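Local coordinates for protein leucine aminopeptidase A1, chloroplastic (Solanum lycopersicum, PDB 5D8N) that removes unsubstituted N-terminal amino acids, preferably leucine, from peptides as a magnesium-dependent homohexamer, and also acts as a protein-folding chaperone, at residues A38-Q43 and L69-S74; N77-A82 and V97-P102; G169-N174 and G212-R217; T372-K377 and A395-C400; P505-S508 and N513-G516. The protein carries 1 engineered substitution. All blocks are in the same frame, centred on the assembly; numbering follows the deposited sequence.

Followed from the N terminus, the five contacts come in series: each closes before the next opens, and none nests within or crosses another. Interaction 1 brings the loop after strand 31-35 against helix 67-75, and interaction 2 sets the next helix, 79-86, on edge strand 96-101. They share a border at Asp-73, whose side chain meets Ser-81. Interaction 3 returns the end of helix 152-170 to helix 197-221. In the catalytic domain, interaction 4 holds a hairpin turn against helix 388-401, and interaction 5 closes the short hairpin 507-514. Interactions 3 and 5 touch where Arg-217 NE donates to Thr-515 O; interaction 4 stands apart.

Interaction 1. Residues A38-Q43 and L69-S74; sequences AVVQWQ and LQQLDS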
# COMPACT_ATOMS: atom_id res chain seq x y z
N ALA A 38 32.61 -55.95 -0.89
CA ALA A 38 32.98 -55.33 -2.14
C ALA A 38 31.72 -54.74 -2.78
O ALA A 38 30.68 -55.39 -2.87
CB ALA A 38 33.63 -56.34 -3.06
N VAL A 39 31.87 -53.56 -3.37
CA VAL A 39 30.73 -52.88 -3.94
C VAL A 39 30.10 -53.67 -5.08
O VAL A 39 28.88 -53.84 -5.10
CB VAL A 39 31.10 -51.47 -4.42
CG1 VAL A 39 29.89 -50.83 -5.09
CG2 VAL A 39 31.54 -50.62 -3.24
N VAL A 40 30.92 -54.27 -5.93
CA VAL A 40 30.40 -55.04 -7.06
C VAL A 40 29.71 -56.33 -6.64
O VAL A 40 28.94 -56.89 -7.41
CB VAL A 40 31.46 -55.40 -8.11
CG1 VAL A 40 32.04 -54.14 -8.72
CG2 VAL A 40 32.58 -56.25 -7.51
N GLN A 41 29.94 -56.74 -5.39
CA GLN A 41 29.32 -57.96 -4.90
C GLN A 41 28.13 -57.70 -4.01
O GLN A 41 27.46 -58.65 -3.62
CB GLN A 41 30.34 -58.86 -4.20
CG GLN A 41 31.27 -59.55 -5.19
CD GLN A 41 32.62 -59.94 -4.61
OE1 GLN A 41 33.68 -59.48 -5.04
NE2 GLN A 41 32.58 -60.85 -3.65
N TRP A 42 27.81 -56.43 -3.73
CA TRP A 42 26.73 -56.12 -2.81
C TRP A 42 25.39 -56.39 -3.49
O TRP A 42 25.25 -56.13 -4.67
CB TRP A 42 26.81 -54.67 -2.33
CG TRP A 42 25.73 -54.30 -1.36
CD1 TRP A 42 25.70 -54.53 -0.00
CD2 TRP A 42 24.44 -53.79 -1.69
NE1 TRP A 42 24.48 -54.16 0.51
CE2 TRP A 42 23.70 -53.67 -0.50
CE3 TRP A 42 23.87 -53.32 -2.88
CZ2 TRP A 42 22.42 -53.14 -0.48
CZ3 TRP A 42 22.58 -52.88 -2.87
CH2 TRP A 42 21.87 -52.78 -1.68
N GLN A 43 24.45 -56.97 -2.75
CA GLN A 43 23.13 -57.31 -3.27
C GLN A 43 22.00 -56.73 -2.40
O GLN A 43 22.04 -56.73 -1.17
CB GLN A 43 22.99 -58.83 -3.47
CG GLN A 43 23.20 -59.34 -4.90
CD GLN A 43 22.13 -58.92 -5.92
OE1 GLN A 43 20.99 -58.61 -5.56
NE2 GLN A 43 22.50 -58.96 -7.20
N LEU A 69 33.45 -47.90 -11.38
CA LEU A 69 32.47 -47.67 -12.44
C LEU A 69 32.74 -48.52 -13.69
O LEU A 69 31.82 -49.08 -14.29
CB LEU A 69 32.39 -46.19 -12.81
CG LEU A 69 31.90 -45.28 -11.69
CD1 LEU A 69 31.95 -43.83 -12.14
CD2 LEU A 69 30.48 -45.67 -11.30
N GLN A 70 34.01 -48.66 -14.04
CA GLN A 70 34.38 -49.54 -15.16
C GLN A 70 33.90 -50.97 -14.94
O GLN A 70 33.37 -51.62 -15.85
CB GLN A 70 35.90 -49.51 -15.38
CG GLN A 70 36.35 -50.23 -16.65
CD GLN A 70 36.90 -51.61 -16.37
OE1 GLN A 70 37.65 -51.79 -15.40
NE2 GLN A 70 36.51 -52.59 -17.18
N GLN A 71 34.06 -51.48 -13.73
CA GLN A 71 33.64 -52.85 -13.44
C GLN A 71 32.12 -53.02 -13.43
O GLN A 71 31.58 -54.01 -13.92
CB GLN A 71 34.20 -53.28 -12.09
CG GLN A 71 34.07 -54.78 -11.85
CD GLN A 71 34.96 -55.27 -10.72
OE1 GLN A 71 35.58 -54.48 -10.00
NE2 GLN A 71 34.96 -56.59 -10.52
N LEU A 72 31.41 -52.09 -12.80
CA LEU A 72 29.96 -52.16 -12.82
C LEU A 72 29.41 -52.10 -14.24
O LEU A 72 28.55 -52.88 -14.64
CB LEU A 72 29.38 -51.02 -11.99
CG LEU A 72 29.63 -51.16 -10.48
CD1 LEU A 72 29.26 -49.86 -9.77
CD2 LEU A 72 28.82 -52.32 -9.92
N ASP A 73 29.98 -51.21 -15.04
CA ASP A 73 29.56 -51.09 -16.43
C ASP A 73 29.83 -52.36 -17.22
O ASP A 73 28.95 -52.84 -17.94
CB ASP A 73 30.30 -49.93 -17.08
CG ASP A 73 29.66 -49.52 -18.38
OD1 ASP A 73 28.41 -49.53 -18.41
OD2 ASP A 73 30.41 -49.08 -19.29
N SER A 74 31.01 -52.96 -17.01
CA SER A 74 31.35 -54.23 -17.64
C SER A 74 30.29 -55.28 -17.34
O SER A 74 29.85 -56.02 -18.21
CB SER A 74 32.69 -54.77 -17.12
OG SER A 74 33.76 -54.28 -17.89
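Val-40 sits against Gln-71 and Leu-72 where a 3-10 turn, residues 39-41, meets helix 67-75 in the N-terminal domain, whose mixed sheet and flanking helices belong to the macro-domain clan. The turn lies in the loop joining strands 31-35 and 46-52, so the contact brings this connection alongside a helix packed on the same sheet. The inner side is apolar and enclosed. There the CG1 branch of Val-40 lies 3.9 Å from CD2 of Leu-72, a buried leucine that also touches Ile-49 of strand 46-52, while Val-40 itself reaches Leu-68. A branched, compact valine suits this place because it presents two methyl groups directly from a short turn. The outer side is just as close, Val-40 CG1 being 3.7 Å from Gln-71 CD, but it borders solvent. Gln-71, exposed, sends CG anti to its own backbone N (chi1 -168°) and runs extended, nearly perpendicular to the valine, its stem along CG1 and its amide across both methyls. Glutamine fits such a margin, with carbons to cover the valine and a polar end for water. Cutting Val-40 back to an alanine would remove both methyls and would probably leave CD2 of Leu-72 without its neighbour and the glutamine free to swing. At the amide, Val-40 CG1 is 3.8 Å from Gln-71 OE1, and Val-40 CG2 is 3.9 Å from Gln-71 NE2.

Interaction 2. Residues N77-A82 and V97-P102; sequences NGLLSA and VNLRFP
Beside Leu-80, which packs on Leu-99, the hydroxyl OG of Ser-81 is hydrogen-bonded to OD2 of Asp-73, the other oxygen of that carboxylate accepting weakly from the backbone N of Leu-80. The aspartate thus ties the start of helix 79-86 to the helix before it. Between them Asn-77, with positive phi, ends the earlier helix as the C-prime residue of a Schellman motif, and Gly-78 is the N-cap of the next; its backbone angles (phi 85°) would jam a side chain against the preceding carbonyl.

Across the contact everything is hydrocarbon. Leu-99 points from strand 96-101, an outermost strand of the six-stranded mixed sheet in this chain. Its CD1 lies 4.2 Å from Leu-79 CD2. Its CD2 sits between the two helical leucines, closest to the backbone CA of Leu-80 at 4.0 Å and 4.1 Å from Leu-80 CD1. Leucine suits these places because its forked, flexible end lets one strand residue reach two neighbouring helix residues, which cross obliquely over it. With CG anti to the backbone N (chi1 -177°), Leu-80 brings its end closer to the strand than the direction of its CB suggests, and also touches Leu-108 of the adjacent strand.

Arg-100, on the other face of the strand, forms a salt bridge with Glu-86 of the second subunit, while Leu-79 packs on Arg-100 of that subunit. The leucine contacts are van der Waals in kind and without direction; orientation probably comes from the polar bonds at the turn, the subunit boundary and the backbone pairing of Leu-99 with Ile-106.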
# COMPACT_ATOMS: atom_id res chain seq x y z
N ASN A 77 27.34 -54.81 -19.28
CA ASN A 77 27.61 -54.77 -20.72
C ASN A 77 27.53 -53.39 -21.33
O ASN A 77 27.06 -53.26 -22.46
CB ASN A 77 26.69 -55.72 -21.49
CG ASN A 77 27.02 -57.18 -21.22
OD1 ASN A 77 28.10 -57.65 -21.60
ND2 ASN A 77 26.14 -57.88 -20.50
N GLY A 78 27.99 -52.37 -20.61
CA GLY A 78 28.05 -51.01 -21.16
C GLY A 78 26.75 -50.22 -21.02
O GLY A 78 26.68 -49.05 -21.40
N LEU A 79 25.76 -50.80 -20.36
CA LEU A 79 24.49 -50.11 -20.15
C LEU A 79 24.60 -48.87 -19.26
O LEU A 79 23.98 -47.86 -19.54
CB LEU A 79 23.47 -51.09 -19.57
CG LEU A 79 22.00 -50.69 -19.72
CD1 LEU A 79 21.57 -50.65 -21.18
CD2 LEU A 79 21.12 -51.66 -18.95
N LEU A 80 25.51 -48.87 -18.30
CA LEU A 80 25.65 -47.74 -17.40
C LEU A 80 26.36 -46.55 -18.04
O LEU A 80 25.99 -45.39 -17.82
CB LEU A 80 26.40 -48.21 -16.14
CG LEU A 80 26.60 -47.21 -15.00
CD1 LEU A 80 25.26 -46.79 -14.45
CD2 LEU A 80 27.48 -47.80 -13.91
N SER A 81 27.40 -46.82 -18.83
CA SER A 81 28.10 -45.76 -19.56
C SER A 81 27.23 -45.18 -20.68
O SER A 81 27.24 -43.98 -20.95
CB SER A 81 29.45 -46.25 -20.12
OG SER A 81 29.32 -47.41 -20.94
N ALA A 82 26.44 -46.03 -21.32
CA ALA A 82 25.57 -45.59 -22.39
C ALA A 82 24.44 -44.70 -21.85
O ALA A 82 24.21 -43.60 -22.33
CB ALA A 82 25.02 -46.80 -23.13
N VAL A 97 21.90 -40.22 -12.33
CA VAL A 97 21.38 -41.22 -13.27
C VAL A 97 20.84 -42.38 -12.45
O VAL A 97 21.46 -42.73 -11.44
CB VAL A 97 22.50 -41.79 -14.17
CG1 VAL A 97 22.01 -43.02 -14.91
CG2 VAL A 97 22.95 -40.75 -15.17
N ASN A 98 19.71 -42.93 -12.87
CA ASN A 98 19.04 -44.03 -12.17
C ASN A 98 18.83 -45.15 -13.17
O ASN A 98 18.15 -44.97 -14.19
CB ASN A 98 17.69 -43.57 -11.58
CG ASN A 98 17.08 -44.58 -10.61
OD1 ASN A 98 16.75 -45.71 -10.97
ND2 ASN A 98 16.90 -44.15 -9.35
N LEU A 99 19.45 -46.30 -12.91
CA LEU A 99 19.36 -47.43 -13.81
C LEU A 99 18.86 -48.70 -13.10
O LEU A 99 19.51 -49.21 -12.19
CB LEU A 99 20.72 -47.66 -14.44
CG LEU A 99 20.74 -48.73 -15.53
CD1 LEU A 99 19.96 -48.31 -16.77
CD2 LEU A 99 22.19 -49.03 -15.87
N ARG A 100 17.70 -49.18 -13.54
CA ARG A 100 17.11 -50.44 -13.07
C ARG A 100 17.40 -51.57 -14.03
O ARG A 100 17.24 -51.41 -15.24
CB ARG A 100 15.59 -50.29 -12.96
CG ARG A 100 14.89 -51.56 -12.51
CD ARG A 100 15.27 -51.94 -11.08
NE ARG A 100 14.34 -52.87 -10.47
CZ ARG A 100 14.45 -54.20 -10.52
NH1 ARG A 100 15.39 -54.80 -11.24
NH2 ARG A 100 13.51 -54.93 -9.95
N PHE A 101 17.96 -52.65 -13.53
CA PHE A 101 18.48 -53.73 -14.37
C PHE A 101 18.18 -55.06 -13.68
O PHE A 101 17.64 -55.05 -12.57
CB PHE A 101 19.98 -53.57 -14.65
CG PHE A 101 20.83 -53.50 -13.42
CD1 PHE A 101 21.15 -54.65 -12.72
CD2 PHE A 101 21.14 -52.28 -12.85
CE1 PHE A 101 21.79 -54.58 -11.50
CE2 PHE A 101 21.81 -52.21 -11.64
CZ PHE A 101 22.16 -53.36 -10.97
N PRO A 102 18.40 -56.20 -14.36
CA PRO A 102 17.89 -57.43 -13.73
C PRO A 102 18.76 -57.80 -12.54
O PRO A 102 19.97 -57.85 -12.66
CB PRO A 102 18.03 -58.50 -14.81
CG PRO A 102 18.65 -57.84 -16.00
CD PRO A 102 18.65 -56.35 -15.80

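Interaction 3. Residues G169-N174 and G212-R217; sequences GSFEDN and GVILGR
Ile-214 is the first residue of 212-217 to meet Phe-171, resting its CG2 branch 3.7 Å from CE1 of the ring. In Ile-214 CG1 lies beside the backbone N (chi1 -75°), which leaves CG2 anti to that N and directed at the ring. A single methyl thus meets the ring obliquely, and the isoleucine also reaches Val-167 and Leu-168 of helix 152-170. Three residues on, Arg-217 slides past the ring in the opposite direction with its chain extended. Its CB and CD lie against the same ring, CD at 3.8 Å from Phe-171 CD2, and NH1 is also 3.8 Å from that CD2. The guanidinium is inclined to the ring by 63°, presenting its edge rather than stacking on it. Its NE is held by Thr-515 O and its NH1 weakly by Leu-168 O. A water completes the join, donating to Phe-171 O at 2.7 Å and accepting a weak bond from Arg-217 NH1 at 3.3 Å.

The contact brings the end of a helix of the N-terminal domain against helix 197-221, which leads into the catalytic domain. Phenylalanine supplies a broad hydrocarbon surface, and arginine suits a partly exposed place because its methylenes can pack while its nitrogens bond. The geometry is consistent with the Arg-217 side chain being held mainly through Thr-515 O, with weaker help at NH1.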
# COMPACT_ATOMS: atom_id res chain seq x y z
N GLY A 169 17.03 -37.38 5.00
CA GLY A 169 16.38 -37.38 3.71
C GLY A 169 15.19 -38.31 3.65
O GLY A 169 14.28 -38.06 2.87
N SER A 170 15.16 -39.32 4.53
CA SER A 170 14.05 -40.27 4.57
C SER A 170 12.91 -39.82 5.46
O SER A 170 11.85 -40.44 5.44
CB SER A 170 14.52 -41.63 5.11
OG SER A 170 15.48 -42.15 4.21
N PHE A 171 13.12 -38.77 6.25
CA PHE A 171 12.08 -38.32 7.17
C PHE A 171 10.91 -37.74 6.39
O PHE A 171 11.12 -36.91 5.51
CB PHE A 171 12.64 -37.27 8.12
CG PHE A 171 11.59 -36.57 8.93
CD1 PHE A 171 10.89 -37.23 9.92
CD2 PHE A 171 11.28 -35.25 8.66
CE1 PHE A 171 9.99 -36.56 10.72
CE2 PHE A 171 10.34 -34.59 9.42
CZ PHE A 171 9.73 -35.23 10.49
N GLU A 172 9.70 -38.16 6.72
CA GLU A 172 8.49 -37.58 6.13
C GLU A 172 7.46 -37.42 7.25
O GLU A 172 7.22 -38.34 8.02
CB GLU A 172 7.92 -38.46 5.01
CG GLU A 172 7.12 -37.70 3.95
CD GLU A 172 6.35 -38.59 2.97
OE1 GLU A 172 5.86 -39.68 3.34
OE2 GLU A 172 6.15 -38.15 1.82
N ASP A 173 6.99 -36.19 7.45
CA ASP A 173 6.10 -35.89 8.54
C ASP A 173 4.67 -36.00 8.03
O ASP A 173 4.15 -35.07 7.40
CB ASP A 173 6.41 -34.50 9.11
CG ASP A 173 5.77 -34.26 10.47
OD1 ASP A 173 4.88 -35.05 10.84
OD2 ASP A 173 6.07 -33.24 11.14
N ASN A 174 4.00 -37.08 8.41
CA ASN A 174 2.63 -37.34 7.98
C ASN A 174 1.59 -37.30 9.08
O ASN A 174 0.51 -37.86 8.94
CB ASN A 174 2.57 -38.72 7.31
CG ASN A 174 3.33 -38.76 6.01
OD1 ASN A 174 3.23 -37.86 5.19
ND2 ASN A 174 4.18 -39.75 5.88
N GLY A 212 17.75 -35.66 17.24
CA GLY A 212 17.52 -34.28 17.64
C GLY A 212 17.04 -33.38 16.52
O GLY A 212 16.14 -32.59 16.71
N VAL A 213 17.62 -33.50 15.33
CA VAL A 213 17.19 -32.70 14.19
C VAL A 213 15.72 -32.99 13.85
O VAL A 213 14.91 -32.08 13.62
CB VAL A 213 18.07 -32.97 12.98
CG1 VAL A 213 17.52 -32.28 11.74
CG2 VAL A 213 19.50 -32.48 13.23
N ILE A 214 15.37 -34.26 13.85
CA ILE A 214 14.01 -34.70 13.54
C ILE A 214 12.98 -34.26 14.57
O ILE A 214 11.93 -33.75 14.20
CB ILE A 214 13.97 -36.22 13.33
CG1 ILE A 214 14.60 -36.52 11.97
CG2 ILE A 214 12.53 -36.74 13.38
CD1 ILE A 214 14.89 -37.99 11.75
N LEU A 215 13.34 -34.28 15.85
CA LEU A 215 12.50 -33.69 16.86
C LEU A 215 12.28 -32.19 16.58
O LEU A 215 11.15 -31.69 16.70
CB LEU A 215 13.11 -33.87 18.26
CG LEU A 215 12.40 -33.14 19.40
CD1 LEU A 215 10.97 -33.64 19.53
CD2 LEU A 215 13.14 -33.33 20.71
N GLY A 216 13.35 -31.47 16.26
CA GLY A 216 13.22 -30.08 15.90
C GLY A 216 12.27 -29.83 14.73
O GLY A 216 11.41 -28.96 14.80
N ARG A 217 12.39 -30.60 13.65
CA ARG A 217 11.47 -30.50 12.52
C ARG A 217 10.04 -30.74 12.95
O ARG A 217 9.14 -29.96 12.59
CB ARG A 217 11.81 -31.55 11.46
CG ARG A 217 13.14 -31.29 10.79
CD ARG A 217 13.36 -32.19 9.60
NE ARG A 217 14.64 -31.89 8.98
CZ ARG A 217 15.12 -32.54 7.92
NH1 ARG A 217 14.37 -33.49 7.36
NH2 ARG A 217 16.37 -32.36 7.53
O HOH W 1 13.17 -35.27 4.79

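Interaction 4. Residues T372-K377 and A395-C400; sequences TASNGK and ALIYAC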
# COMPACT_ATOMS: atom_id res chain seq x y z
N THR A 372 8.51 -4.12 32.28
CA THR A 372 9.75 -4.12 33.03
C THR A 372 10.35 -5.52 33.07
O THR A 372 9.76 -6.46 33.63
CB THR A 372 9.47 -3.58 34.45
OG1 THR A 372 8.83 -2.30 34.32
CG2 THR A 372 10.73 -3.44 35.31
N ALA A 373 11.55 -5.66 32.52
CA ALA A 373 12.23 -6.97 32.52
C ALA A 373 12.77 -7.29 33.91
O ALA A 373 12.77 -6.44 34.81
CB ALA A 373 13.36 -6.97 31.51
N SER A 374 13.19 -8.54 34.10
CA SER A 374 13.59 -9.02 35.42
C SER A 374 14.93 -8.46 35.88
O SER A 374 15.31 -8.66 37.03
CB SER A 374 13.63 -10.56 35.45
OG SER A 374 14.34 -11.10 34.35
N ASN A 375 15.62 -7.71 35.04
CA ASN A 375 16.77 -6.91 35.49
C ASN A 375 16.42 -5.46 35.77
O ASN A 375 17.30 -4.64 36.00
CB ASN A 375 17.91 -6.95 34.49
CG ASN A 375 17.57 -6.27 33.18
OD1 ASN A 375 16.46 -5.82 32.96
ND2 ASN A 375 18.55 -6.20 32.28
N GLY A 376 15.13 -5.14 35.81
CA GLY A 376 14.67 -3.80 36.15
C GLY A 376 14.55 -2.83 34.99
O GLY A 376 14.13 -1.68 35.19
N LYS A 377 15.09 -3.17 33.82
CA LYS A 377 15.07 -2.23 32.70
C LYS A 377 13.68 -2.15 32.11
O LYS A 377 12.98 -3.17 32.04
CB LYS A 377 16.08 -2.59 31.60
CG LYS A 377 17.50 -2.53 32.11
CD LYS A 377 18.52 -2.77 31.01
CE LYS A 377 19.91 -2.78 31.60
NZ LYS A 377 20.93 -3.04 30.56
N ALA A 395 14.49 -14.58 29.43
CA ALA A 395 15.20 -15.86 29.33
C ALA A 395 16.71 -15.69 29.44
O ALA A 395 17.39 -16.50 30.03
CB ALA A 395 14.87 -16.54 28.02
N LEU A 396 17.23 -14.61 28.88
CA LEU A 396 18.65 -14.36 28.94
C LEU A 396 19.10 -13.99 30.34
O LEU A 396 20.17 -14.38 30.79
CB LEU A 396 19.03 -13.30 27.90
CG LEU A 396 19.02 -13.73 26.44
CD1 LEU A 396 19.13 -12.51 25.51
CD2 LEU A 396 20.16 -14.67 26.09
N ILE A 397 18.30 -13.18 31.03
CA ILE A 397 18.59 -12.82 32.41
C ILE A 397 18.60 -14.10 33.23
O ILE A 397 19.52 -14.31 34.00
CB ILE A 397 17.54 -11.84 32.95
CG1 ILE A 397 17.71 -10.48 32.29
CG2 ILE A 397 17.67 -11.67 34.46
CD1 ILE A 397 16.46 -9.60 32.32
N TYR A 398 17.63 -14.98 33.01
CA TYR A 398 17.57 -16.24 33.73
C TYR A 398 18.80 -17.09 33.46
O TYR A 398 19.41 -17.65 34.36
CB TYR A 398 16.33 -17.02 33.30
CG TYR A 398 16.10 -18.30 34.07
CD1 TYR A 398 16.63 -19.49 33.65
CD2 TYR A 398 15.37 -18.29 35.24
CE1 TYR A 398 16.44 -20.65 34.37
CE2 TYR A 398 15.11 -19.47 35.94
CZ TYR A 398 15.68 -20.64 35.52
OH TYR A 398 15.38 -21.81 36.17
N ALA A 399 19.20 -17.16 32.19
CA ALA A 399 20.41 -17.90 31.85
C ALA A 399 21.62 -17.35 32.61
O ALA A 399 22.46 -18.11 33.12
CB ALA A 399 20.66 -17.88 30.34
N CYS A 400 21.78 -16.03 32.58
CA CYS A 400 22.91 -15.44 33.29
C CYS A 400 22.86 -15.77 34.78
O CYS A 400 23.89 -15.98 35.40
CB CYS A 400 22.99 -13.93 33.07
SG CYS A 400 23.38 -13.46 31.37
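Ile-397 pushes its terminal methyl into a polar crook, CD1 standing only 3.3 Å from Ser-374 OG and 3.4 Å from the backbone N of Asn-375. The crook is a type I beta turn, Ala-373 to Gly-376, at the tip of a hairpin between strands 370-372 and 378-380 in the catalytic domain. With Gly-376 N bonded to Ala-373 O, and Ala-373 N to Lys-377 O, it has the pattern of a type I turn with a G1 beta bulge. At Gly-376 a CB would collide with the preceding carbonyl, hence the glycine.

Isoleucine suits helix 388-401 at this point because both of its branches find neighbours. Each meets the serine hydroxyl, CG2 of Ile-397 at 3.4 Å from Ser-374 OG, and CD1 alone continues to Ala-373 and the Asn-375 amide. The CB of Ala-373 is 4.1 Å from Ile-397 CD1. Asn-375 crosses the isoleucine almost perpendicularly, its CG 3.6 Å from Ile-397 CD1. The hydroxyl of Ser-374 is hydrogen-bonded to Asp-394 OD1 while the methyls press on it.

The turn also touches Phe-490, and Thr-372, just before it, hydrogen-bonds to Thr-20 of the third subunit. The side chain of Ala-373 is about 11 Å from that of Arg-389, a predicted active-site residue on the same helix as Ile-397. Asn-375 CG lies between the backbone N and the carbonyl carbon (chi1 66°), which turns OD1 back to close an Asx turn: Asn-375 OD1 accepts from Lys-377 N at 3.1 Å, nearly straight at 166°, with the donor lying 47° above the carbonyl plane.

Interaction 5. Residues P505-S508 and N513-G516; sequences PVWS and NATG
One face of the Trp-507 indole covers the backbone of Asn-513, with Asn-513 C 3.3 Å above the ring plane, toward its rim, and CZ2 of Trp-507 3.4 Å from Asn-513 N; Ala-514 N approaches obliquely. The two strands, 507-508 and 513-514, form a small antiparallel hairpin in the catalytic domain. Trp-507 and Ala-514 face each other as a non-hydrogen-bonded pair, their side chains on one face, and the small alanine leaves room for the ring to fold back. Trp-507 CG is anti to the backbone N (chi1 -179°), which swings the indole across the partner strand. Replacing Trp-507 by an alanine would remove the indole and is likely to leave the Asn-513 peptide uncovered.

Ser-508 and Asn-513 form the hydrogen-bonded pair, their side chains on the other face: Ser-508 N to Asn-513 O at 2.9 Å and Asn-513 N to Ser-508 O at 3.2 Å. Their polar ends turn elsewhere, Ser-508 OG to Lys-511 N and Asn-513 OD1 to Asn-221 ND2.

Beyond the strands, Thr-515 OG1 donates to Pro-505 O at 2.7 Å, in the carbonyl plane on a lone pair, and accepts from Tyr-517 N; a threonine can do both while CG2 rests on Ser-508 CB. Val-506 O receives Thr-515 N at 3.1 Å from above its plane, and a water that donates at 2.8 Å and in turn accepts from Gly-516 N.

The side chain of Trp-507 is about 6 Å from a bound magnesium ion. The backbone pairing, the threonine bonds and the overlying indole together probably stiffen the hairpin.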
# COMPACT_ATOMS: atom_id res chain seq x y z
N PRO A 505 16.79 -19.96 7.83
CA PRO A 505 17.04 -21.37 7.50
C PRO A 505 16.26 -22.42 8.29
O PRO A 505 16.36 -23.61 7.95
CB PRO A 505 18.55 -21.54 7.71
CG PRO A 505 18.99 -20.37 8.51
CD PRO A 505 18.01 -19.26 8.26
N VAL A 506 15.46 -21.99 9.25
CA VAL A 506 14.65 -22.95 10.00
C VAL A 506 13.52 -23.56 9.17
O VAL A 506 12.88 -24.49 9.61
CB VAL A 506 14.08 -22.38 11.31
CG1 VAL A 506 15.18 -21.97 12.27
CG2 VAL A 506 13.19 -21.20 11.02
N TRP A 507 13.18 -22.93 8.06
CA TRP A 507 12.06 -23.37 7.27
C TRP A 507 12.50 -23.42 5.83
O TRP A 507 13.08 -22.46 5.34
CB TRP A 507 10.87 -22.41 7.41
CG TRP A 507 9.69 -22.83 6.63
CD1 TRP A 507 9.26 -22.36 5.41
CD2 TRP A 507 8.80 -23.87 7.00
NE1 TRP A 507 8.20 -23.11 4.97
CE2 TRP A 507 7.90 -24.05 5.93
CE3 TRP A 507 8.61 -24.60 8.17
CZ2 TRP A 507 6.86 -24.95 5.99
CZ3 TRP A 507 7.58 -25.50 8.23
CH2 TRP A 507 6.74 -25.70 7.14
N SER A 508 12.16 -24.51 5.15
CA SER A 508 12.47 -24.65 3.72
C SER A 508 11.25 -24.48 2.84
O SER A 508 10.33 -25.29 2.93
CB SER A 508 12.99 -26.06 3.43
OG SER A 508 12.96 -26.24 2.02
N ASN A 513 8.60 -27.43 4.56
CA ASN A 513 8.78 -28.17 5.80
C ASN A 513 9.84 -27.45 6.61
O ASN A 513 10.73 -26.82 6.05
CB ASN A 513 9.19 -29.63 5.51
CG ASN A 513 8.29 -30.65 6.23
OD1 ASN A 513 8.77 -31.59 6.87
ND2 ASN A 513 6.98 -30.48 6.10
N ALA A 514 9.84 -27.75 7.90
CA ALA A 514 10.89 -27.34 8.81
C ALA A 514 12.20 -28.10 8.54
O ALA A 514 12.18 -29.23 8.07
CB ALA A 514 10.44 -27.58 10.25
N THR A 515 13.31 -27.51 8.95
CA THR A 515 14.61 -28.12 8.71
C THR A 515 15.24 -28.71 9.95
O THR A 515 16.12 -29.56 9.84
CB THR A 515 15.63 -27.10 8.12
OG1 THR A 515 15.74 -26.01 9.02
CG2 THR A 515 15.16 -26.57 6.76
N GLY A 516 14.94 -28.14 11.12
CA GLY A 516 15.66 -28.44 12.34
C GLY A 516 17.05 -27.83 12.33
O GLY A 516 17.95 -28.29 13.05
O HOH W 2 13.30 -25.97 11.99